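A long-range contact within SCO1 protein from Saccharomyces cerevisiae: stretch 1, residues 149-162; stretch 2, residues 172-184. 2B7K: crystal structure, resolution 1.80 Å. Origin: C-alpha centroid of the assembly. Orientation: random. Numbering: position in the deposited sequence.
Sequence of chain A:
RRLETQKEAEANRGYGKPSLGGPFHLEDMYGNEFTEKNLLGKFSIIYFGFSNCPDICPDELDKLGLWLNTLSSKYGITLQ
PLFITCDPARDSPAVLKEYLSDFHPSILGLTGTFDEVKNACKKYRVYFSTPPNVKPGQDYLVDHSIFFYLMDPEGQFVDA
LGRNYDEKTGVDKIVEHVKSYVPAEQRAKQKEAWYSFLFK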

# COMPACT_ATOMS: atom_id res chain seq x y z
N TYR A 149 2.67 -2.14 -4.26
CA TYR A 149 4.12 -2.03 -4.16
C TYR A 149 4.60 -2.65 -2.86
O TYR A 149 4.23 -2.20 -1.77
CB TYR A 149 4.55 -0.55 -4.22
CG TYR A 149 4.02 0.17 -5.44
CD1 TYR A 149 2.69 0.59 -5.51
CD2 TYR A 149 4.83 0.39 -6.56
CE1 TYR A 149 2.18 1.20 -6.66
CE2 TYR A 149 4.34 1.01 -7.70
CZ TYR A 149 3.01 1.40 -7.75
OH TYR A 149 2.51 1.98 -8.89
N LEU A 150 5.42 -3.69 -2.98
CA LEU A 150 5.95 -4.39 -1.81
C LEU A 150 7.30 -3.79 -1.45
O LEU A 150 8.21 -3.78 -2.28
CB LEU A 150 6.11 -5.88 -2.11
CG LEU A 150 6.48 -6.76 -0.92
CD1 LEU A 150 5.38 -6.70 0.14
CD2 LEU A 150 6.69 -8.19 -1.39
N MET A 151 7.43 -3.30 -0.22
CA MET A 151 8.67 -2.68 0.24
C MET A 151 9.25 -3.50 1.38
O MET A 151 8.53 -3.88 2.30
CB MET A 151 8.40 -1.25 0.73
CG MET A 151 7.50 -0.42 -0.19
SD MET A 151 8.15 -0.16 -1.86
CE MET A 151 9.32 1.15 -1.57
N ASP A 152 10.56 -3.78 1.34
CA ASP A 152 11.18 -4.58 2.39
C ASP A 152 11.51 -3.80 3.66
O ASP A 152 11.34 -2.57 3.71
CB ASP A 152 12.44 -5.30 1.85
CG ASP A 152 13.59 -4.35 1.54
OD1 ASP A 152 13.64 -3.24 2.09
OD2 ASP A 152 14.46 -4.75 0.74
N PRO A 153 11.96 -4.50 4.71
CA PRO A 153 12.31 -3.86 6.00
C PRO A 153 13.33 -2.74 5.93
O PRO A 153 13.52 -2.02 6.91
CB PRO A 153 12.78 -5.04 6.84
CG PRO A 153 11.91 -6.15 6.35
CD PRO A 153 11.98 -5.96 4.85
N GLU A 154 14.01 -2.60 4.80
CA GLU A 154 14.99 -1.53 4.64
C GLU A 154 14.38 -0.40 3.82
O GLU A 154 15.06 0.55 3.43
CB GLU A 154 16.26 -2.06 3.97
CG GLU A 154 17.01 -3.07 4.82
CD GLU A 154 18.23 -3.65 4.13
OE1 GLU A 154 18.90 -4.51 4.75
OE2 GLU A 154 18.53 -3.25 2.99
N GLY A 155 13.07 -0.50 3.57
CA GLY A 155 12.37 0.52 2.82
C GLY A 155 12.62 0.49 1.32
O GLY A 155 12.33 1.46 0.62
N GLN A 156 13.15 -0.63 0.83
CA GLN A 156 13.45 -0.76 -0.59
C GLN A 156 12.35 -1.49 -1.36
O GLN A 156 11.74 -2.42 -0.85
CB GLN A 156 14.77 -1.52 -0.77
CG GLN A 156 15.94 -0.87 -0.06
CD GLN A 156 16.11 0.59 -0.45
OE1 GLN A 156 16.35 0.90 -1.62
NE2 GLN A 156 15.98 1.48 0.52
N PHE A 157 12.13 -1.05 -2.59
CA PHE A 157 11.13 -1.66 -3.46
C PHE A 157 11.65 -3.02 -3.89
O PHE A 157 12.77 -3.14 -4.39
CB PHE A 157 10.91 -0.79 -4.70
CG PHE A 157 10.04 -1.42 -5.74
CD1 PHE A 157 8.67 -1.56 -5.52
CD2 PHE A 157 10.58 -1.86 -6.94
CE1 PHE A 157 7.85 -2.13 -6.50
CE2 PHE A 157 9.77 -2.43 -7.92
CZ PHE A 157 8.40 -2.57 -7.70
N VAL A 158 10.84 -4.05 -3.69
CA VAL A 158 11.27 -5.38 -4.09
C VAL A 158 10.38 -6.00 -5.16
O VAL A 158 10.82 -6.89 -5.89
CB VAL A 158 11.35 -6.34 -2.88
CG1 VAL A 158 12.47 -5.91 -1.96
CG2 VAL A 158 10.03 -6.35 -2.14
N ASP A 159 9.14 -5.54 -5.26
CA ASP A 159 8.24 -6.09 -6.26
C ASP A 159 6.90 -5.38 -6.34
O ASP A 159 6.43 -4.81 -5.36
CB ASP A 159 8.02 -7.58 -5.97
CG ASP A 159 7.30 -8.30 -7.09
OD1 ASP A 159 7.73 -8.17 -8.26
OD2 ASP A 159 6.30 -9.00 -6.81
N ALA A 160 6.29 -5.42 -7.52
CA ALA A 160 4.98 -4.81 -7.73
C ALA A 160 4.04 -5.92 -8.16
O ALA A 160 4.38 -6.74 -9.01
CB ALA A 160 5.06 -3.74 -8.81
N LEU A 161 2.86 -5.95 -7.56
CA LEU A 161 1.90 -6.98 -7.92
C LEU A 161 0.75 -6.33 -8.67
O LEU A 161 -0.01 -5.53 -8.12
CB LEU A 161 1.39 -7.71 -6.68
CG LEU A 161 2.48 -8.43 -5.87
CD1 LEU A 161 3.09 -7.48 -4.86
CD2 LEU A 161 1.88 -9.63 -5.15
N GLY A 162 0.65 -6.67 -9.96
CA GLY A 162 -0.40 -6.13 -10.80
C GLY A 162 -1.68 -6.94 -10.71
O GLY A 162 -1.81 -7.85 -9.90
N ASP A 172 1.50 -16.30 -2.86
CA ASP A 172 2.72 -17.08 -3.11
C ASP A 172 3.94 -16.18 -3.32
O ASP A 172 5.02 -16.45 -2.79
CB ASP A 172 2.54 -17.99 -4.34
CG ASP A 172 1.47 -19.05 -4.14
OD1 ASP A 172 1.29 -19.52 -3.00
OD2 ASP A 172 0.80 -19.44 -5.13
N LYS A 173 3.76 -15.11 -4.10
CA LYS A 173 4.84 -14.18 -4.40
C LYS A 173 5.31 -13.42 -3.17
O LYS A 173 6.51 -13.22 -2.98
CB LYS A 173 4.38 -13.19 -5.47
CG LYS A 173 5.50 -12.31 -6.03
CD LYS A 173 6.51 -13.15 -6.79
CE LYS A 173 7.53 -12.28 -7.51
NZ LYS A 173 8.48 -13.10 -8.31
N ILE A 174 4.37 -12.99 -2.33
CA ILE A 174 4.74 -12.26 -1.13
C ILE A 174 5.49 -13.18 -0.16
O ILE A 174 6.53 -12.80 0.38
CB ILE A 174 3.47 -11.67 -0.46
CG1 ILE A 174 2.87 -10.62 -1.39
CG2 ILE A 174 3.82 -11.07 0.89
CD1 ILE A 174 1.53 -10.08 -0.94
N VAL A 175 4.99 -14.39 0.03
CA VAL A 175 5.64 -15.35 0.92
C VAL A 175 7.10 -15.55 0.50
O VAL A 175 8.00 -15.52 1.34
CB VAL A 175 4.90 -16.71 0.90
CG1 VAL A 175 5.67 -17.73 1.74
CG2 VAL A 175 3.48 -16.53 1.44
N GLU A 176 7.31 -15.75 -0.79
CA GLU A 176 8.65 -15.95 -1.34
C GLU A 176 9.61 -14.84 -0.91
O GLU A 176 10.73 -15.10 -0.46
CB GLU A 176 8.56 -16.01 -2.87
CG GLU A 176 9.87 -16.31 -3.58
CD GLU A 176 9.70 -16.42 -5.09
OE1 GLU A 176 10.70 -16.68 -5.79
OE2 GLU A 176 8.57 -16.23 -5.58
N HIS A 177 9.16 -13.59 -1.04
CA HIS A 177 9.97 -12.44 -0.66
C HIS A 177 10.24 -12.34 0.83
O HIS A 177 11.36 -12.06 1.25
CB HIS A 177 9.28 -11.15 -1.12
CG HIS A 177 9.47 -10.84 -2.57
ND1 HIS A 177 10.69 -10.48 -3.10
CD2 HIS A 177 8.60 -10.86 -3.61
CE1 HIS A 177 10.56 -10.29 -4.40
NE2 HIS A 177 9.31 -10.51 -4.74
N VAL A 178 9.20 -12.55 1.64
CA VAL A 178 9.34 -12.46 3.08
C VAL A 178 10.24 -13.54 3.66
O VAL A 178 11.13 -13.24 4.47
CB VAL A 178 7.96 -12.54 3.77
CG1 VAL A 178 8.11 -12.51 5.28
CG2 VAL A 178 7.10 -11.38 3.31
N LYS A 179 10.02 -14.78 3.26
CA LYS A 179 10.81 -15.89 3.78
C LYS A 179 12.25 -15.94 3.30
O LYS A 179 13.11 -16.51 3.98
CB LYS A 179 10.12 -17.23 3.46
CG LYS A 179 8.75 -17.38 4.12
CD LYS A 179 8.41 -18.84 4.42
CE LYS A 179 8.37 -19.72 3.18
NZ LYS A 179 9.71 -19.95 2.58
N SER A 180 12.54 -15.34 2.15
CA SER A 180 13.91 -15.35 1.64
C SER A 180 14.67 -14.09 2.01
O SER A 180 15.87 -13.97 1.73
CB SER A 180 13.91 -15.53 0.12
OG SER A 180 13.41 -14.37 -0.53
N TYR A 181 13.99 -13.14 2.65
CA TYR A 181 14.63 -11.89 3.03
C TYR A 181 15.78 -12.05 4.02
O TYR A 181 15.71 -12.84 4.96
CB TYR A 181 13.60 -10.93 3.64
CG TYR A 181 14.22 -9.67 4.22
CD1 TYR A 181 14.67 -8.65 3.39
CD2 TYR A 181 14.39 -9.53 5.60
CE1 TYR A 181 15.27 -7.51 3.92
CE2 TYR A 181 15.00 -8.40 6.14
CZ TYR A 181 15.44 -7.40 5.29
OH TYR A 181 16.04 -6.28 5.82
N VAL A 182 16.84 -11.28 3.79
CA VAL A 182 18.02 -11.26 4.65
C VAL A 182 18.50 -9.81 4.69
O VAL A 182 18.64 -9.16 3.65
CB VAL A 182 19.16 -12.14 4.08
CG1 VAL A 182 20.37 -12.07 5.00
CG2 VAL A 182 18.69 -13.58 3.95
N PRO A 183 18.74 -9.27 5.89
CA PRO A 183 19.21 -7.89 6.02
C PRO A 183 20.57 -7.62 5.37
O PRO A 183 21.31 -8.56 5.07
CB PRO A 183 19.22 -7.67 7.53
CG PRO A 183 19.53 -9.04 8.06
CD PRO A 183 18.65 -9.92 7.21
N ALA A 184 20.88 -6.35 5.16
CA ALA A 184 22.14 -5.94 4.55
C ALA A 184 23.33 -6.70 5.13
O ALA A 184 24.04 -7.36 4.34
CB ALA A 184 22.34 -4.44 4.75

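A few side chains can supply much of the contact between a helix and a β-hairpin, some of them from the loops beside the helix and strands, and the contact between residues 149-162 and 172-184 of yeast SCO1 is a compact example. The hairpin strand 157-161 and the helix run almost exactly antiparallel, at 172°, with their axes 10.0 Å apart at closest approach. About 525 Å² is buried between the two stretches, and Tyr 181, His 177 and Glu 154 are the residues most covered by the opposite stretch.

Tyr 181 follows the helix and, with chi1 in the t well, lays its ring against the hairpin turn. Pro 153 CD sits 3.8 Å from the centroid of the Tyr 181 ring and only 16° off the ring normal, a CH-pi contact over the face. Such an arrangement suits proline, whose CD hydrogens are polarized by the neighbouring nitrogen. The turn is also hydrogen-bonded within its own stretch: Asp 152 OD1 accepts hydrogen bonds from Glu 154 N at 2.8 Å and from Gln 156 N at 2.9 Å. Asp 152 also approaches the tyrosine directly, its CB lying 4.1 Å from Tyr 181 CE1.

One helical turn back, His 177 points toward the hairpin and meets both strands. Val 158 CG2 lies over one face of its imidazole, while Leu 150 CD2 comes within 3.9 Å of His 177 CB. Asp 159 CB is 3.4 Å from His 177 NE2, yet this nitrogen is buried by the contact without a polar partner anywhere in the model. The histidine therefore contributes here through packing rather than through a hydrogen bond to the hairpin. A further turn back, apolar packing continues with Leu 161 CD2 at 4.0 Å from Ile 174 CG1 and at 4.4 Å from Lys 173 CB. Separately, Lys 173 CG makes a plain van der Waals approach to Asp 159 OD2, at 3.5 Å.

Glu 154 supplies the hydrogen bond that joins the two stretches. Its side chain is extended beyond CB, with chi2 in the t well and chi3 at -179°, and this reach carries the carboxylate to the end of the second stretch, where Ala 184 N donates to Glu 154 OE1 at 2.7 Å with an angle of 142° at the hydrogen. On the way, Glu 154 CG passes 3.5 Å from Tyr 181 OH. The general lesson is that packing can account for most of the close contacts in such an interface, with a single cross-stretch hydrogen bond near the end of the second stretch.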